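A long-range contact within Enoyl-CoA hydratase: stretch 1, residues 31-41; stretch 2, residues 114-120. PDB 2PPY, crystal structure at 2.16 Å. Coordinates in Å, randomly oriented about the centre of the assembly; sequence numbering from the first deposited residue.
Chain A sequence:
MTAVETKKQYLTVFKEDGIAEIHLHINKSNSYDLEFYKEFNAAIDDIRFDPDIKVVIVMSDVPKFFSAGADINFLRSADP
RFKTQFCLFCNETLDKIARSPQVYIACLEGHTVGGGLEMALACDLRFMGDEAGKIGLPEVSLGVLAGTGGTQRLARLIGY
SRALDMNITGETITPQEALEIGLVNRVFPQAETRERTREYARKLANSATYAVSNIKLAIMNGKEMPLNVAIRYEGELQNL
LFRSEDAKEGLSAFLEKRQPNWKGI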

# COMPACT_ATOMS: atom_id res chain seq x y z
N SER A 31 26.00 18.21 -17.73
CA SER A 31 25.19 18.82 -16.68
C SER A 31 23.98 19.40 -17.40
O SER A 31 24.12 20.26 -18.27
CB SER A 31 25.96 19.93 -15.97
OG SER A 31 27.01 19.38 -15.20
N TYR A 32 22.79 18.94 -17.03
CA TYR A 32 21.57 19.36 -17.70
C TYR A 32 20.78 20.51 -17.11
O TYR A 32 21.02 20.94 -15.98
CB TYR A 32 20.63 18.16 -17.84
CG TYR A 32 20.21 17.57 -16.51
CD1 TYR A 32 20.86 16.47 -15.97
CD2 TYR A 32 19.16 18.15 -15.78
CE1 TYR A 32 20.48 15.94 -14.73
CE2 TYR A 32 18.78 17.63 -14.54
CZ TYR A 32 19.44 16.53 -14.02
OH TYR A 32 19.06 16.05 -12.80
N ASP A 33 19.82 21.00 -17.90
CA ASP A 33 18.92 22.08 -17.50
C ASP A 33 17.50 21.64 -17.87
O ASP A 33 17.27 20.48 -18.20
CB ASP A 33 19.26 23.38 -18.23
CG ASP A 33 19.30 23.22 -19.74
OD1 ASP A 33 18.65 22.29 -20.27
OD2 ASP A 33 19.98 24.02 -20.40
N LEU A 34 16.55 22.57 -17.83
CA LEU A 34 15.17 22.23 -18.15
C LEU A 34 15.00 21.84 -19.61
O LEU A 34 14.30 20.89 -19.93
CB LEU A 34 14.23 23.40 -17.82
CG LEU A 34 12.74 23.19 -18.17
CD1 LEU A 34 12.24 21.89 -17.54
CD2 LEU A 34 11.92 24.38 -17.68
N GLU A 35 15.65 22.58 -20.51
CA GLU A 35 15.55 22.30 -21.93
C GLU A 35 16.00 20.88 -22.27
O GLU A 35 15.44 20.24 -23.15
CB GLU A 35 16.37 23.33 -22.72
CG GLU A 35 16.10 23.33 -24.21
CD GLU A 35 14.64 23.57 -24.54
OE1 GLU A 35 14.06 24.57 -24.05
OE2 GLU A 35 14.06 22.77 -25.30
N PHE A 36 17.03 20.39 -21.57
CA PHE A 36 17.49 19.03 -21.83
C PHE A 36 16.37 18.04 -21.58
O PHE A 36 16.08 17.18 -22.41
CB PHE A 36 18.67 18.64 -20.94
CG PHE A 36 18.89 17.15 -20.88
CD1 PHE A 36 19.31 16.45 -22.00
CD2 PHE A 36 18.61 16.44 -19.71
CE1 PHE A 36 19.44 15.05 -21.97
CE2 PHE A 36 18.73 15.04 -19.67
CZ PHE A 36 19.15 14.35 -20.81
N TYR A 37 15.75 18.14 -20.40
CA TYR A 37 14.67 17.24 -20.04
C TYR A 37 13.46 17.37 -20.94
O TYR A 37 12.73 16.41 -21.15
CB TYR A 37 14.29 17.43 -18.57
CG TYR A 37 14.87 16.34 -17.69
CD1 TYR A 37 14.36 15.05 -17.73
CD2 TYR A 37 15.97 16.59 -16.87
CE1 TYR A 37 14.92 14.02 -16.98
CE2 TYR A 37 16.55 15.57 -16.11
CZ TYR A 37 16.02 14.29 -16.17
OH TYR A 37 16.57 13.27 -15.42
N LYS A 38 13.25 18.57 -21.49
CA LYS A 38 12.13 18.77 -22.40
C LYS A 38 12.40 17.95 -23.66
O LYS A 38 11.49 17.38 -24.24
CB LYS A 38 11.96 20.26 -22.72
CG LYS A 38 11.51 21.07 -21.52
CD LYS A 38 11.63 22.57 -21.72
CE LYS A 38 10.71 23.07 -22.82
NZ LYS A 38 10.82 24.55 -22.95
N GLU A 39 13.67 17.87 -24.05
CA GLU A 39 14.05 17.09 -25.23
C GLU A 39 14.03 15.60 -24.91
O GLU A 39 13.58 14.79 -25.73
CB GLU A 39 15.45 17.48 -25.72
CG GLU A 39 15.60 18.95 -26.11
CD GLU A 39 16.81 19.19 -27.00
OE1 GLU A 39 17.90 18.66 -26.69
OE2 GLU A 39 16.68 19.91 -28.02
N PHE A 40 14.51 15.23 -23.73
CA PHE A 40 14.52 13.82 -23.32
C PHE A 40 13.08 13.30 -23.24
O PHE A 40 12.79 12.17 -23.65
CB PHE A 40 15.21 13.66 -21.96
CG PHE A 40 15.52 12.23 -21.60
CD1 PHE A 40 16.38 11.47 -22.39
CD2 PHE A 40 14.96 11.64 -20.48
CE1 PHE A 40 16.67 10.15 -22.07
CE2 PHE A 40 15.25 10.32 -20.14
CZ PHE A 40 16.10 9.57 -20.94
N ASN A 41 12.19 14.14 -22.73
CA ASN A 41 10.78 13.80 -22.62
C ASN A 41 10.18 13.58 -24.00
O ASN A 41 9.41 12.64 -24.22
CB ASN A 41 10.01 14.92 -21.92
CG ASN A 41 8.53 14.61 -21.80
OD1 ASN A 41 8.13 13.71 -21.07
ND2 ASN A 41 7.71 15.36 -22.52
N GLY A 114 24.83 12.06 -9.01
CA GLY A 114 23.70 12.96 -8.81
C GLY A 114 22.61 12.70 -9.82
O GLY A 114 22.25 11.55 -10.07
N GLY A 115 22.09 13.77 -10.41
CA GLY A 115 21.05 13.64 -11.41
C GLY A 115 21.39 12.63 -12.48
O GLY A 115 20.50 12.05 -13.10
N GLY A 116 22.69 12.42 -12.72
CA GLY A 116 23.10 11.47 -13.73
C GLY A 116 22.70 10.06 -13.32
O GLY A 116 22.21 9.27 -14.13
N LEU A 117 22.92 9.74 -12.05
CA LEU A 117 22.56 8.43 -11.53
C LEU A 117 21.05 8.32 -11.44
O LEU A 117 20.47 7.27 -11.71
CB LEU A 117 23.18 8.20 -10.15
CG LEU A 117 22.78 6.88 -9.48
CD1 LEU A 117 23.07 5.72 -10.42
CD2 LEU A 117 23.52 6.71 -8.17
N GLU A 118 20.40 9.42 -11.06
CA GLU A 118 18.95 9.42 -10.95
C GLU A 118 18.30 9.03 -12.27
O GLU A 118 17.34 8.26 -12.30
CB GLU A 118 18.47 10.79 -10.47
CG GLU A 118 18.98 11.12 -9.09
CD GLU A 118 18.52 12.46 -8.59
OE1 GLU A 118 18.98 13.49 -9.13
OE2 GLU A 118 17.71 12.49 -7.64
N MSE A 119 18.84 9.55 -13.37
CA MSE A 119 18.30 9.21 -14.69
C MSE A 119 18.52 7.73 -14.94
O MSE A 119 17.64 7.04 -15.48
CB MSE A 119 19.02 10.01 -15.78
CG MSE A 119 18.52 9.72 -17.18
SE MSE A 119 19.51 10.71 -18.54
CE MSE A 119 19.57 12.43 -17.67
N ALA A 120 19.69 7.24 -14.56
CA ALA A 120 20.06 5.84 -14.73
C ALA A 120 19.21 4.91 -13.86
O ALA A 120 18.89 3.80 -14.26
CB ALA A 120 21.54 5.65 -14.42
O HOH W 1 17.98 13.51 -13.44

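Two helices need not touch along their backbones to pack against each other; a long, flexible side chain on one can fill the space among rings carried by the other. The contact between residues 31-41 and 114-120 of this enoyl-CoA hydratase illustrates the principle. The axes of its two helices run nearly parallel, 13° apart in direction, yet approach no closer than 14.2 Å, and the nearest CA atoms of the two helices, Tyr 37 CA and Met 119 CA, lie 10.3 Å apart. Side chains must bridge such a gap.

Most of the bridging falls to Met 119, present here as selenomethionine. Its CA-to-CB bond points toward the other stretch, and with chi1 and chi2 both t the chain reaches outward before chi3, at -44°, turns the terminal methyl. That methyl lies near the plane of the Phe 36 ring, at its edge, with Met 119 CE 3.4 Å from Phe 36 CE2. The selenium is near two rings, with Met 119 SE 4.3 Å from both Phe 36 CZ and Phe 40 CZ; Met 119 SE is 4.6 Å from the centroid of the Phe 40 ring, an oblique approach of the sulfur-aromatic kind. Phe 36 and Phe 40, one helical turn apart and both with chi1 in the t well, thus both pack against a single side chain.

Tyr 37 links this apolar centre to the polar edge. Its CA-to-CB bond points sideways, but the end of the side chain comes nearer, bringing Tyr 37 OH to 3.8 Å from Met 119 CE. The same hydroxyl is hydrogen-bonded to a water, with Tyr 37 OH and the water O a short 2.4 Å apart. Tyr 32 OH is hydrogen-bonded to the same water O at 2.8 Å, and the water donates to Gly 115 O, 2.9 Å from the water O. No direct hydrogen bond crosses the contact; one solvent molecule instead joins two tyrosines of the first stretch to a backbone carbonyl of the second.

Close packing beside the water depends on glycine. Tyr 32 OH lies 3.4 Å from Gly 115 CA, which sits at the edge of the tyrosine ring, and a CB built on Gly 115 would fall 2.1 Å from Tyr 32 OH, a clear clash. Farther out, the first helix is capped by Asp 33, whose OD1 accepts a hydrogen bond from Phe 36 N at 2.8 Å. The cap satisfies a backbone amide at the start of the helix, in the very residue whose ring meets the Met 119 methyl.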